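Local coordinates for histidine triad protein (Bacillus subtilis, PDB 1Y23) that probably binds and hydrolyses nucleotide conjugates, as related histidine triad proteins do, and forms a two-subunit assembly in which this chain holds a zinc ion, at residues H49-N52 / V53-T57; I106-G110 / K111-F115; D130-N133 / I134-S137. One frame throughout, in Å; residues are numbered along the deposited sequence.

Contact 1: residues H49-N52 / V53-T57; sequences HIEN and VYEFT. With ZN (zinc ion), chain G.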
loop_
_atom_site.group_PDB
_atom_site.type_symbol
_atom_site.label_atom_id
_atom_site.label_comp_id
_atom_site.label_asym_id
_atom_site.label_seq_id
_atom_site.Cartn_x
_atom_site.Cartn_y
_atom_site.Cartn_z
ATOM N N HIS B 49 7.875 6.700 -15.604
ATOM C CA HIS B 49 6.780 7.586 -15.239
ATOM C C HIS B 49 5.444 6.874 -15.401
ATOM O O HIS B 49 4.892 6.790 -16.494
ATOM C CB HIS B 49 6.800 8.873 -16.081
ATOM C CG HIS B 49 5.733 9.865 -15.707
ATOM N ND1 HIS B 49 5.673 10.477 -14.472
ATOM C CD2 HIS B 49 4.692 10.365 -16.420
ATOM C CE1 HIS B 49 4.648 11.310 -14.440
ATOM N NE2 HIS B 49 4.036 11.263 -15.608
ATOM N N ILE B 50 4.952 6.333 -14.295
ATOM C CA ILE B 50 3.670 5.649 -14.270
ATOM C C ILE B 50 2.787 6.553 -13.400
ATOM O O ILE B 50 3.135 6.850 -12.258
ATOM C CB ILE B 50 3.831 4.227 -13.663
ATOM C CG1 ILE B 50 2.473 3.574 -13.464
ATOM C CG2 ILE B 50 4.557 4.300 -12.333
ATOM C CD1 ILE B 50 2.574 2.194 -12.854
ATOM N N GLU B 51 1.658 7.004 -13.947
ATOM C CA GLU B 51 0.751 7.900 -13.225
ATOM C C GLU B 51 0.171 7.340 -11.947
ATOM O O GLU B 51 0.162 8.004 -10.912
ATOM C CB GLU B 51 -0.445 8.307 -14.093
ATOM C CG GLU B 51 -0.225 9.404 -15.111
ATOM C CD GLU B 51 -1.547 9.927 -15.675
ATOM O OE1 GLU B 51 -1.516 10.687 -16.664
ATOM O OE2 GLU B 51 -2.618 9.584 -15.121
ATOM N N ASN B 52 -0.342 6.121 -12.030
ATOM C CA ASN B 52 -0.993 5.521 -10.882
ATOM C C ASN B 52 -0.844 4.012 -10.852
ATOM O O ASN B 52 -0.194 3.426 -11.714
ATOM C CB ASN B 52 -2.470 5.894 -10.917
ATOM C CG ASN B 52 -3.078 5.677 -12.285
ATOM O OD1 ASN B 52 -2.885 4.629 -12.901
ATOM N ND2 ASN B 52 -3.816 6.664 -12.771
ATOM N N VAL B 53 -1.476 3.380 -9.873
ATOM C CA VAL B 53 -1.368 1.941 -9.734
ATOM C C VAL B 53 -1.980 1.172 -10.911
ATOM O O VAL B 53 -1.578 0.040 -11.181
ATOM C CB VAL B 53 -1.989 1.470 -8.387
ATOM C CG1 VAL B 53 -3.509 1.530 -8.437
ATOM C CG2 VAL B 53 -1.511 0.083 -8.064
ATOM N N TYR B 54 -2.914 1.798 -11.626
ATOM C CA TYR B 54 -3.586 1.170 -12.770
ATOM C C TYR B 54 -2.680 0.883 -13.969
ATOM O O TYR B 54 -2.888 -0.095 -14.696
ATOM C CB TYR B 54 -4.747 2.045 -13.261
ATOM C CG TYR B 54 -5.774 2.369 -12.211
ATOM C CD1 TYR B 54 -6.011 3.691 -11.824
ATOM C CD2 TYR B 54 -6.508 1.358 -11.592
ATOM C CE1 TYR B 54 -6.955 3.996 -10.844
ATOM C CE2 TYR B 54 -7.453 1.655 -10.612
ATOM C CZ TYR B 54 -7.669 2.975 -10.242
ATOM O OH TYR B 54 -8.580 3.276 -9.258
ATOM N N GLU B 55 -1.691 1.747 -14.172
ATOM C CA GLU B 55 -0.753 1.632 -15.295
ATOM C C GLU B 55 0.358 0.600 -15.099
ATOM O O GLU B 55 1.214 0.430 -15.969
ATOM C CB GLU B 55 -0.115 2.992 -15.599
ATOM C CG GLU B 55 -1.110 4.114 -15.860
ATOM C CD GLU B 55 -0.443 5.385 -16.364
ATOM O OE1 GLU B 55 0.569 5.809 -15.760
ATOM O OE2 GLU B 55 -0.937 5.972 -17.356
ATOM N N PHE B 56 0.340 -0.087 -13.961
ATOM C CA PHE B 56 1.335 -1.105 -13.679
ATOM C C PHE B 56 1.124 -2.330 -14.558
ATOM O O PHE B 56 -0.014 -2.771 -14.736
ATOM C CB PHE B 56 1.254 -1.557 -12.211
ATOM C CG PHE B 56 2.356 -1.024 -11.339
ATOM C CD1 PHE B 56 2.085 -0.098 -10.335
ATOM C CD2 PHE B 56 3.670 -1.426 -11.545
ATOM C CE1 PHE B 56 3.115 0.427 -9.549
ATOM C CE2 PHE B 56 4.710 -0.913 -10.771
ATOM C CZ PHE B 56 4.430 0.018 -9.768
ATOM N N THR B 57 2.211 -2.847 -15.133
ATOM C CA THR B 57 2.169 -4.082 -15.923
ATOM C C THR B 57 2.864 -5.078 -14.991
ATOM O O THR B 57 3.495 -4.671 -14.013
ATOM C CB THR B 57 3.020 -4.031 -17.250
ATOM O OG1 THR B 57 4.395 -3.754 -16.940
ATOM C CG2 THR B 57 2.481 -2.981 -18.226
HETATM ZN ZN ZN G . 6.971 11.512 -13.073
#

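Contact 2: residues I106-G110 / K111-F115; sequences IPRYG and KGDGF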
loop_
_atom_site.group_PDB
_atom_site.type_symbol
_atom_site.label_atom_id
_atom_site.label_comp_id
_atom_site.label_asym_id
_atom_site.label_seq_id
_atom_site.Cartn_x
_atom_site.Cartn_y
_atom_site.Cartn_z
ATOM N N ILE B 106 5.326 4.578 6.041
ATOM C CA ILE B 106 5.220 5.350 7.267
ATOM C C ILE B 106 5.452 4.583 8.557
ATOM O O ILE B 106 4.647 3.747 8.955
ATOM C CB ILE B 106 3.848 6.048 7.334
ATOM C CG1 ILE B 106 3.625 6.861 6.047
ATOM C CG2 ILE B 106 3.786 6.959 8.550
ATOM C CD1 ILE B 106 2.178 7.261 5.799
ATOM N N PRO B 107 6.586 4.847 9.220
ATOM C CA PRO B 107 6.882 4.160 10.479
ATOM C C PRO B 107 5.984 4.786 11.540
ATOM O O PRO B 107 5.653 5.972 11.455
ATOM C CB PRO B 107 8.361 4.468 10.699
ATOM C CG PRO B 107 8.495 5.840 10.116
ATOM C CD PRO B 107 7.699 5.733 8.832
ATOM N N ARG B 108 5.568 3.989 12.516
ATOM C CA ARG B 108 4.693 4.480 13.578
ATOM C C ARG B 108 5.401 4.440 14.927
ATOM O O ARG B 108 6.111 3.484 15.236
ATOM C CB ARG B 108 3.402 3.647 13.629
ATOM C CG ARG B 108 2.541 3.761 12.375
ATOM C CD ARG B 108 2.054 5.209 12.170
ATOM N NE ARG B 108 0.959 5.580 13.063
ATOM C CZ ARG B 108 -0.272 5.076 12.992
ATOM N NH1 ARG B 108 -1.203 5.472 13.846
ATOM N NH2 ARG B 108 -0.582 4.185 12.062
ATOM N N TYR B 109 5.209 5.483 15.727
ATOM C CA TYR B 109 5.841 5.557 17.043
ATOM C C TYR B 109 4.828 5.771 18.169
ATOM O O TYR B 109 5.182 5.746 19.347
ATOM C CB TYR B 109 6.876 6.683 17.055
ATOM C CG TYR B 109 7.933 6.557 15.974
ATOM C CD1 TYR B 109 7.879 7.343 14.823
ATOM C CD2 TYR B 109 8.990 5.654 16.108
ATOM C CE1 TYR B 109 8.857 7.235 13.831
ATOM C CE2 TYR B 109 9.975 5.536 15.122
ATOM C CZ TYR B 109 9.903 6.331 13.990
ATOM O OH TYR B 109 10.880 6.239 13.023
ATOM N N GLY B 110 3.568 5.982 17.798
ATOM C CA GLY B 110 2.531 6.188 18.790
ATOM C C GLY B 110 2.047 7.623 18.855
ATOM O O GLY B 110 1.604 8.186 17.850
ATOM N N LYS B 111 2.131 8.217 20.042
ATOM C CA LYS B 111 1.701 9.597 20.242
ATOM C C LYS B 111 2.558 10.569 19.442
ATOM O O LYS B 111 3.782 10.627 19.597
ATOM C CB LYS B 111 1.742 9.967 21.734
ATOM C CG LYS B 111 0.685 9.259 22.588
ATOM C CD LYS B 111 0.682 9.740 24.050
ATOM C CE LYS B 111 1.878 9.212 24.868
ATOM N NZ LYS B 111 1.793 7.750 25.200
ATOM N N GLY B 112 1.898 11.332 18.578
ATOM C CA GLY B 112 2.601 12.294 17.751
ATOM C C GLY B 112 2.630 11.951 16.270
ATOM O O GLY B 112 2.941 12.810 15.443
ATOM N N ASP B 113 2.304 10.709 15.919
ATOM C CA ASP B 113 2.325 10.313 14.516
ATOM C C ASP B 113 1.497 11.243 13.651
ATOM O O ASP B 113 0.331 11.510 13.943
ATOM C CB ASP B 113 1.818 8.881 14.325
ATOM C CG ASP B 113 2.787 7.846 14.848
ATOM O OD1 ASP B 113 4.017 8.073 14.744
ATOM O OD2 ASP B 113 2.317 6.801 15.345
ATOM N N GLY B 114 2.110 11.731 12.576
ATOM C CA GLY B 114 1.417 12.627 11.664
ATOM C C GLY B 114 0.463 11.878 10.746
ATOM O O GLY B 114 -0.172 12.476 9.874
ATOM N N PHE B 115 0.377 10.561 10.926
ATOM C CA PHE B 115 -0.518 9.744 10.113
ATOM C C PHE B 115 -1.450 8.892 10.961
ATOM O O PHE B 115 -1.062 8.343 11.994
ATOM C CB PHE B 115 0.253 8.821 9.158
ATOM C CG PHE B 115 -0.637 7.857 8.410
ATOM C CD1 PHE B 115 -1.444 8.303 7.359
ATOM C CD2 PHE B 115 -0.732 6.528 8.812
ATOM C CE1 PHE B 115 -2.333 7.443 6.719
ATOM C CE2 PHE B 115 -1.616 5.658 8.180
ATOM C CZ PHE B 115 -2.424 6.116 7.129
#

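Contact 3: residues D130-N133 / I134-S137; sequences DLQN and ISSS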
loop_
_atom_site.group_PDB
_atom_site.type_symbol
_atom_site.label_atom_id
_atom_site.label_comp_id
_atom_site.label_asym_id
_atom_site.label_seq_id
_atom_site.Cartn_x
_atom_site.Cartn_y
_atom_site.Cartn_z
ATOM N N ASP B 130 -25.283 -9.877 -1.023
ATOM C CA ASP B 130 -24.865 -8.656 -1.702
ATOM C C ASP B 130 -23.357 -8.739 -1.942
ATOM O O ASP B 130 -22.869 -8.481 -3.048
ATOM C CB ASP B 130 -25.186 -7.418 -0.854
ATOM C CG ASP B 130 -26.647 -7.343 -0.451
ATOM O OD1 ASP B 130 -27.530 -7.491 -1.330
ATOM O OD2 ASP B 130 -26.913 -7.124 0.752
ATOM N N LEU B 131 -22.632 -9.105 -0.890
ATOM C CA LEU B 131 -21.182 -9.245 -0.946
ATOM C C LEU B 131 -20.785 -10.216 -2.052
ATOM O O LEU B 131 -19.828 -9.978 -2.792
ATOM C CB LEU B 131 -20.656 -9.742 0.407
ATOM C CG LEU B 131 -20.062 -8.717 1.379
ATOM C CD1 LEU B 131 -20.779 -7.378 1.282
ATOM C CD2 LEU B 131 -20.129 -9.275 2.794
ATOM N N GLN B 132 -21.544 -11.299 -2.168
ATOM C CA GLN B 132 -21.294 -12.333 -3.164
ATOM C C GLN B 132 -21.533 -11.816 -4.589
ATOM O O GLN B 132 -20.839 -12.216 -5.531
ATOM C CB GLN B 132 -22.193 -13.541 -2.876
ATOM C CG GLN B 132 -21.521 -14.894 -3.079
ATOM C CD GLN B 132 -20.132 -14.961 -2.452
ATOM O OE1 GLN B 132 -19.162 -14.476 -3.035
ATOM N NE2 GLN B 132 -20.035 -15.545 -1.256
ATOM N N ASN B 133 -22.518 -10.933 -4.741
ATOM C CA ASN B 133 -22.832 -10.354 -6.045
ATOM C C ASN B 133 -21.761 -9.335 -6.419
ATOM O O ASN B 133 -21.327 -9.262 -7.574
ATOM C CB ASN B 133 -24.210 -9.674 -6.028
ATOM C CG ASN B 133 -25.353 -10.668 -5.884
ATOM O OD1 ASN B 133 -25.264 -11.808 -6.348
ATOM N ND2 ASN B 133 -26.440 -10.235 -5.255
ATOM N N ILE B 134 -21.343 -8.550 -5.427
ATOM C CA ILE B 134 -20.306 -7.538 -5.621
ATOM C C ILE B 134 -18.987 -8.205 -6.019
ATOM O O ILE B 134 -18.404 -7.883 -7.060
ATOM C CB ILE B 134 -20.082 -6.712 -4.338
ATOM C CG1 ILE B 134 -21.359 -5.917 -4.006
ATOM C CG2 ILE B 134 -18.877 -5.778 -4.517
ATOM C CD1 ILE B 134 -21.287 -5.144 -2.689
ATOM N N SER B 135 -18.525 -9.139 -5.198
ATOM C CA SER B 135 -17.277 -9.826 -5.483
ATOM C C SER B 135 -17.367 -10.552 -6.814
ATOM O O SER B 135 -16.425 -10.542 -7.610
ATOM C CB SER B 135 -16.940 -10.827 -4.372
ATOM O OG SER B 135 -17.862 -11.903 -4.326
ATOM N N SER B 136 -18.508 -11.182 -7.061
ATOM C CA SER B 136 -18.697 -11.918 -8.304
ATOM C C SER B 136 -18.553 -11.010 -9.522
ATOM O O SER B 136 -18.062 -11.435 -10.568
ATOM C CB SER B 136 -20.070 -12.599 -8.308
ATOM O OG SER B 136 -20.203 -13.440 -9.439
ATOM N N SER B 137 -18.977 -9.758 -9.385
ATOM C CA SER B 137 -18.881 -8.801 -10.486
ATOM C C SER B 137 -17.444 -8.382 -10.745
ATOM O O SER B 137 -17.020 -8.280 -11.893
ATOM C CB SER B 137 -19.695 -7.547 -10.181
ATOM O OG SER B 137 -21.052 -7.868 -9.961
#

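Contact 1: residues H49-N52 / V53-T57
Ile50 CD1 sits over one face of the Phe56 ring, 3.6 Å from its centroid and 20° off the normal, a CH-pi contact, while Val53 O lies in the ring plane at the edge. The Tyr54 ring instead meets Asn52 at its edge, where the amide reaches the ring plane with its own plane turned 76° away. Ile50 is extended (chi1 173°), which carries CD1 across to Phe56; on the way Ile50 CG1 passes Glu55 CB at 3.4 Å. Tyr101, and Phe65 of the second subunit, each pack edge-to-face with Phe56.

The side chain of Asn52 reaches forward over the following residues in an Asx turn. Its OD1 accepts a weak hydrogen bond from Tyr54 N (3.1 Å) and another from Glu55 N (3.4 Å), and Glu55 N also reaches Asn52 O weakly (3.3 Å). An alanine here would strip away the OD1 acceptor and would probably leave Tyr54 N without its mate and the turn less firmly set. Glu55 OE1 curls back to Glu51 N, but at 2.4 Å the distance is too short to trust.

Near the start of the loop His49 ND1 binds the zinc ion at 2.2 Å, in a site completed by Cys7, Cys10 and His100. The chemistry is thus divided: a metal ligand leads into a loop whose weakly bonded polar turn lies between the two partners of the Ile50-Phe56 contact, and the Glu51 and Glu55 carboxylates, their OE2 atoms 4.6 Å apart, would probably raise each other's pKa.

Contact 2: residues I106-G110 / K111-F115
Arg108 curls round toward Asp113 because its chain bends at both chi2 (-63°) and chi3 (-76°), bringing NE rather than the far nitrogens up to the carboxylate. Asp113 meets it with CG placed opposite its own carbonyl carbon, beside the backbone N (chi1 -71°), so that the carboxylate leans back over the turn. Arg108 NE and Asp113 OD2 lie 2.9 Å apart in a salt bridge whose hydrogen bond is weak, with OD2 near the guanidinium plane and the two flat groups steeply inclined. Phe115 O lies over one guanidinium face, and Arg108 NH2 bonds Asn85 OD1 of the neighbouring strand.

Both carboxylate oxygens also take backbone N-H groups. Tyr109 N gives a hydrogen bond to OD1 of Asp113 at 3.0 Å, on the syn lone pair, and a weak one to OD2. Gly110 N bonds Asp113 OD2 at 2.9 Å, arriving from above the carboxylate plane. The turn closes as a type II beta turn, Asp113 N to Gly110 O at 3.3 Å. Gly110 and Gly112 adopt positive phi, where a side chain would jam against the preceding carbonyl oxygen.

On the strand side of the turn, Ile106 CD1 rests over a face of the Phe115 ring, 4.2 Å from the centroid, a CH-pi contact that joins the end of strand 103-108 to the start of strand 115-119. Phe115 then pairs with an antiparallel strand of the second subunit, while Tyr109 OH bonds Lys39 O.

A single carboxylate thus gathers one arginine N-H and two backbone N-H groups, an environment that would probably lower its pKa, keep Asp113 ionised and help hold the chain reversal between strands 103-108 and 115-119.

Contact 3: residues D130-N133 / I134-S137
Ser137 grips the carbonyl of Asn133 twice. Its OG gives a hydrogen bond to Asn133 O at 2.8 Å and its N gives another to the same oxygen at 3.0 Å, the two donors approaching from opposite faces of the carbonyl plane. The hydroxyl gets there because OG stands opposite the serine's own carbonyl carbon (chi1 -59°), swung back along the helix. Two residues earlier, Ser135 N bonds Leu131 O at 2.9 Å and is nearly straight, with a 172° angle at the hydrogen, and Ser135 OG approaches that carbonyl as well. Gln132, bent at chi2, turns its amide forward along the helix, and its OE1 comes within 3.2 Å of Ser135 OG.

Ile134 N makes the same kind of bond, to Asp130 O at 2.8 Å, nearly in line with the carbonyl, and Ile134 CG1 passes only 3.1 Å from that oxygen. Ser136 N completes the run with a bond to Gln132 O (3.0 Å), the usual i to i+4 pattern of an alpha helix.

Further out, Asp130 OD2 accepts a hydrogen bond from Lys127 N just ahead of helix 128-141, and Tyr126 packs on Leu131 and Ile134. The centre of this contact lies about 27 Å from the centre of its chain, and the helix also packs on the second subunit, with Ile134 on Phe79 and Ser137 on Glu78 of that subunit's helix 67-79, and Ser135 on Lys21 of its strand 21-24.

In the fold
Along the chain the three contacts come in series. Contact 1 lies in the loop between strand 42-46 and helix 58-62, contact 2 takes in the end of strand 103-108 and leads to strand 115-119, and contact 3 is within helix 128-141. Contacts 1 and 2 lie on opposite sides of the chain's centre, their own centres 28 Å apart, though strands 42-46 and 103-108 are adjacent in the antiparallel sheet. Contact 3 lies farthest from the chain centre, about 27 Å against 12 and 17 Å, and its centre is 26 Å from that of contact 1 and 36 Å from that of contact 2. All three meet the second subunit, so the dimer interface draws on loops, a strand and the C-terminal helix.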